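Local coordinates for protein beta-N-acetylhexosaminidase (Akkermansia muciniphila, PDB 6JEB) that hydrolyses terminal non-reducing N-acetylglucosamine and N-acetylgalactosamine residues from glycans and chitobiose, as a glycoside hydrolase of family 20, at residues D98-K110 with R151-Y165. Numbering follows the deposited sequence.
Sequences DPARHFIPAADLK and REESFGDGIPHEGMY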
# COMPACT_ATOMS: atom_id res chain seq x y z
N ASP A 98 2.04 0.98 -7.86
CA ASP A 98 3.20 1.72 -8.35
C ASP A 98 2.96 2.15 -9.80
O ASP A 98 3.62 1.68 -10.73
CB ASP A 98 4.45 0.85 -8.23
CG ASP A 98 5.73 1.55 -8.64
OD1 ASP A 98 5.73 2.78 -8.90
OD2 ASP A 98 6.76 0.85 -8.69
N PRO A 99 2.01 3.07 -10.02
CA PRO A 99 1.81 3.57 -11.38
C PRO A 99 2.97 4.40 -11.89
O PRO A 99 3.09 4.59 -13.10
CB PRO A 99 0.53 4.41 -11.27
CG PRO A 99 0.53 4.87 -9.82
CD PRO A 99 1.08 3.68 -9.05
N ALA A 100 3.85 4.89 -10.99
CA ALA A 100 5.05 5.58 -11.46
C ALA A 100 5.89 4.69 -12.37
O ALA A 100 6.38 5.14 -13.41
CB ALA A 100 5.89 6.03 -10.26
N ARG A 101 6.07 3.42 -11.99
CA ARG A 101 6.88 2.52 -12.81
C ARG A 101 6.13 2.02 -14.03
O ARG A 101 6.69 1.97 -15.13
CB ARG A 101 7.38 1.35 -11.97
CG ARG A 101 8.72 1.62 -11.26
CD ARG A 101 8.69 2.90 -10.42
NE ARG A 101 9.96 3.06 -9.72
CZ ARG A 101 10.26 2.44 -8.57
NH1 ARG A 101 9.36 1.66 -7.98
NH2 ARG A 101 11.45 2.61 -8.02
N HIS A 102 4.86 1.64 -13.87
CA HIS A 102 4.02 1.29 -15.01
C HIS A 102 2.63 1.82 -14.73
O HIS A 102 2.02 1.45 -13.72
CB HIS A 102 3.98 -0.22 -15.28
CG HIS A 102 5.14 -0.72 -16.07
ND1 HIS A 102 6.23 -1.32 -15.49
CD2 HIS A 102 5.40 -0.68 -17.40
CE1 HIS A 102 7.11 -1.64 -16.43
NE2 HIS A 102 6.63 -1.25 -17.60
N PHE A 103 2.14 2.68 -15.61
CA PHE A 103 0.86 3.33 -15.43
C PHE A 103 -0.25 2.28 -15.33
O PHE A 103 -0.25 1.29 -16.06
CB PHE A 103 0.61 4.23 -16.64
CG PHE A 103 -0.64 5.05 -16.54
CD1 PHE A 103 -0.75 6.06 -15.59
CD2 PHE A 103 -1.71 4.81 -17.38
CE1 PHE A 103 -1.90 6.82 -15.49
CE2 PHE A 103 -2.86 5.56 -17.30
CZ PHE A 103 -2.96 6.57 -16.35
N ILE A 104 -1.19 2.51 -14.43
CA ILE A 104 -2.33 1.62 -14.25
C ILE A 104 -3.58 2.37 -14.71
O ILE A 104 -4.00 3.33 -14.05
CB ILE A 104 -2.50 1.16 -12.79
CG1 ILE A 104 -1.17 0.63 -12.23
CG2 ILE A 104 -3.60 0.10 -12.71
CD1 ILE A 104 -1.20 0.43 -10.70
N PRO A 105 -4.20 1.97 -15.82
CA PRO A 105 -5.40 2.67 -16.28
C PRO A 105 -6.50 2.64 -15.24
O PRO A 105 -6.58 1.73 -14.40
CB PRO A 105 -5.80 1.87 -17.54
CG PRO A 105 -4.50 1.28 -18.03
CD PRO A 105 -3.74 0.94 -16.76
N ALA A 106 -7.36 3.66 -15.30
CA ALA A 106 -8.46 3.80 -14.34
C ALA A 106 -9.29 2.52 -14.21
O ALA A 106 -9.65 2.13 -13.10
CB ALA A 106 -9.36 4.96 -14.76
N ALA A 107 -9.62 1.88 -15.34
CA ALA A 107 -10.47 0.69 -15.27
C ALA A 107 -9.77 -0.44 -14.54
O ALA A 107 -10.42 -1.24 -13.85
CB ALA A 107 -10.88 0.24 -16.67
N ASP A 108 -8.44 -0.53 -14.67
CA ASP A 108 -7.69 -1.58 -14.00
C ASP A 108 -7.55 -1.29 -12.51
O ASP A 108 -7.58 -2.21 -11.70
CB ASP A 108 -6.31 -1.74 -14.65
CG ASP A 108 -6.40 -2.29 -16.07
OD1 ASP A 108 -7.45 -2.87 -16.43
OD2 ASP A 108 -5.42 -2.15 -16.82
N LEU A 109 -7.45 -0.01 -12.14
CA LEU A 109 -7.47 0.34 -10.72
C LEU A 109 -8.77 -0.11 -10.07
O LEU A 109 -8.75 -0.58 -8.92
CB LEU A 109 -7.31 1.85 -10.55
CG LEU A 109 -5.90 2.39 -10.75
CD1 LEU A 109 -5.93 3.91 -10.75
CD2 LEU A 109 -4.99 1.86 -9.64
N LYS A 110 -9.90 0.04 -10.77
CA LYS A 110 -11.18 -0.39 -10.21
C LYS A 110 -11.16 -1.86 -9.84
O LYS A 110 -11.62 -2.25 -8.76
CB LYS A 110 -12.33 -0.12 -11.19
CG LYS A 110 -12.70 1.33 -11.37
CD LYS A 110 -13.90 1.47 -12.31
CE LYS A 110 -14.30 2.93 -12.49
NZ LYS A 110 -13.20 3.74 -13.08
N ARG A 151 8.56 7.98 -20.95
CA ARG A 151 9.93 7.48 -21.05
C ARG A 151 10.11 6.74 -22.37
O ARG A 151 9.15 6.26 -22.98
CB ARG A 151 10.34 6.62 -19.84
CG ARG A 151 9.63 5.28 -19.74
CD ARG A 151 10.20 4.45 -18.59
NE ARG A 151 9.58 3.13 -18.50
CZ ARG A 151 8.59 2.83 -17.65
NH1 ARG A 151 8.12 3.76 -16.81
NH2 ARG A 151 8.09 1.61 -17.64
N GLU A 152 11.37 6.64 -22.79
CA GLU A 152 11.69 6.13 -24.12
C GLU A 152 11.48 4.63 -24.24
O GLU A 152 11.15 4.13 -25.33
CB GLU A 152 13.15 6.48 -24.46
CG GLU A 152 13.63 5.96 -25.80
CD GLU A 152 15.14 6.04 -25.94
OE1 GLU A 152 15.77 6.78 -25.15
OE2 GLU A 152 15.69 5.35 -26.81
N GLU A 153 11.68 3.88 -23.16
CA GLU A 153 11.63 2.42 -23.19
C GLU A 153 11.71 1.92 -21.75
O GLU A 153 11.76 2.72 -20.80
CB GLU A 153 12.76 1.82 -24.03
CG GLU A 153 14.16 2.19 -23.54
CD GLU A 153 15.28 1.51 -24.32
OE1 GLU A 153 14.99 0.64 -25.17
OE2 GLU A 153 16.46 1.85 -24.09
N SER A 154 11.76 0.60 -21.60
CA SER A 154 12.00 -0.04 -20.31
C SER A 154 13.00 -1.17 -20.51
O SER A 154 12.74 -2.10 -21.28
CB SER A 154 10.70 -0.59 -19.72
OG SER A 154 9.66 0.37 -19.76
N PHE A 155 14.15 -1.09 -19.84
CA PHE A 155 15.14 -2.17 -19.87
C PHE A 155 15.53 -2.55 -21.30
O PHE A 155 15.62 -3.74 -21.64
CB PHE A 155 14.67 -3.39 -19.07
CG PHE A 155 14.07 -3.04 -17.75
CD1 PHE A 155 14.87 -2.68 -16.68
CD2 PHE A 155 12.69 -3.05 -17.58
CE1 PHE A 155 14.30 -2.34 -15.45
CE2 PHE A 155 12.13 -2.73 -16.37
CZ PHE A 155 12.93 -2.37 -15.31
N GLY A 156 15.74 -1.55 -22.14
CA GLY A 156 16.20 -1.80 -23.49
C GLY A 156 15.17 -2.37 -24.44
O GLY A 156 15.54 -2.79 -25.55
N ASP A 157 13.89 -2.39 -24.06
CA ASP A 157 12.88 -3.04 -24.90
C ASP A 157 12.43 -2.20 -26.08
O ASP A 157 11.65 -2.69 -26.90
CB ASP A 157 11.67 -3.51 -24.07
CG ASP A 157 10.85 -2.36 -23.48
OD1 ASP A 157 11.11 -1.17 -23.78
OD2 ASP A 157 9.92 -2.67 -22.70
N GLY A 158 12.89 -0.95 -26.19
CA GLY A 158 12.53 -0.09 -27.29
C GLY A 158 11.10 0.39 -27.31
O GLY A 158 10.68 0.99 -28.31
N ILE A 159 10.34 0.18 -26.24
CA ILE A 159 8.90 0.43 -26.24
C ILE A 159 8.61 1.61 -25.31
O ILE A 159 8.71 1.47 -24.08
CB ILE A 159 8.11 -0.82 -25.85
CG1 ILE A 159 8.24 -1.87 -26.97
CG2 ILE A 159 6.65 -0.48 -25.57
CD1 ILE A 159 7.72 -3.23 -26.59
N PRO A 160 8.23 2.77 -25.85
CA PRO A 160 7.91 3.91 -24.98
C PRO A 160 6.79 3.58 -24.01
O PRO A 160 5.90 2.77 -24.30
CB PRO A 160 7.48 5.00 -25.97
CG PRO A 160 8.14 4.61 -27.27
CD PRO A 160 8.12 3.11 -27.28
N HIS A 161 6.84 4.20 -22.84
CA HIS A 161 5.80 4.03 -21.84
C HIS A 161 5.42 5.39 -21.30
O HIS A 161 6.30 6.17 -20.91
CB HIS A 161 6.25 3.13 -20.69
CG HIS A 161 5.14 2.86 -19.72
ND1 HIS A 161 4.09 2.02 -20.02
CD2 HIS A 161 4.89 3.36 -18.49
CE1 HIS A 161 3.25 2.00 -19.00
NE2 HIS A 161 3.71 2.81 -18.06
N GLU A 162 4.13 5.69 -21.26
CA GLU A 162 3.68 6.96 -20.73
C GLU A 162 2.34 6.79 -20.04
O GLU A 162 1.69 5.75 -20.13
CB GLU A 162 3.57 8.05 -21.81
CG GLU A 162 2.33 7.97 -22.68
CD GLU A 162 2.09 9.24 -23.49
OE1 GLU A 162 2.17 10.36 -22.92
OE2 GLU A 162 1.81 9.14 -24.71
N GLY A 163 1.94 7.85 -19.35
CA GLY A 163 0.62 7.92 -18.77
C GLY A 163 0.56 8.95 -17.67
O GLY A 163 1.55 9.16 -16.96
N MET A 164 -0.58 9.60 -17.52
CA MET A 164 -0.77 10.51 -16.40
C MET A 164 -2.26 10.52 -16.09
O MET A 164 -3.08 10.58 -17.01
CB MET A 164 -0.28 11.92 -16.76
CG MET A 164 -0.47 12.92 -15.62
SD MET A 164 0.23 14.54 -15.95
CE MET A 164 1.78 14.44 -15.05
N TYR A 165 -2.61 10.45 -14.80
CA TYR A 165 -4.01 10.54 -14.41
C TYR A 165 -4.52 11.95 -14.63
O TYR A 165 -3.76 12.92 -14.59
CB TYR A 165 -4.17 10.15 -12.93
CG TYR A 165 -3.79 8.71 -12.71
CD1 TYR A 165 -4.58 7.69 -13.23
CD2 TYR A 165 -2.62 8.37 -12.04
CE1 TYR A 165 -4.21 6.36 -13.08
CE2 TYR A 165 -2.25 7.05 -11.88
CZ TYR A 165 -3.04 6.05 -12.40
OH TYR A 165 -2.66 4.74 -12.26
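Arg151 meets the backbone of Arg101 end-on: NH1 and NH2 both donate to Arg101 O, the NH1 to O distance being 2.8 Å and each bond clearly bent. NH2 approaches nearly in line with C=O (175°), whereas NH1 is tilted out of the carbonyl plane. The other edge of the guanidinium, NE with NH2, grips Ser154 OG side-on (NH2 to OG 2.9 Å), and His161 CB covers one face, so its rotation is fixed; NH1 also donates to Gln132 O. Arg151 NH2 lies over one face of the His102 ring, toward the rim, the two planes nearly perpendicular. With an alanine here, the guanidinium is gone, which is likely to leave Arg101 O, Ser154 OG and Gln132 O without these donors.

A chi1 of -175° sets the His161 ring opposite the backbone N and swings NE2 to Phe103 N at 2.9 Å, nearly straight (165°) and in the ring plane. This makes NE2 the acceptor, hence unprotonated. The edge of His102 points at the His161 face in a T-shaped pair, CD2 lying over the ring centre, while His102 ND1 bonds Ala401 O.

Phe103 spreads one face over Gly163, whose CA lies 4.0 Å from the ring centroid; a CB there would collide with Phe103 CG. Phe103 CE1 sits over the centre of the Tyr165 ring, 3.4 Å from Tyr165 CE1. Tyr165 OH donates in plane to a lone pair of Ile104 O (2.6 Å), flanked by Pro99 CB and Leu109 CD1.

Substrate-binding Arg101 is salt-bridged to Asp98 and to active-site Asp130, and its NE donates to Gln132 OE1. Its carbonyl O is held by Arg151 from the segment 151-165, which includes part of a short antiparallel strand pair, a second-shell support consistent with a preorganised sugar pocket.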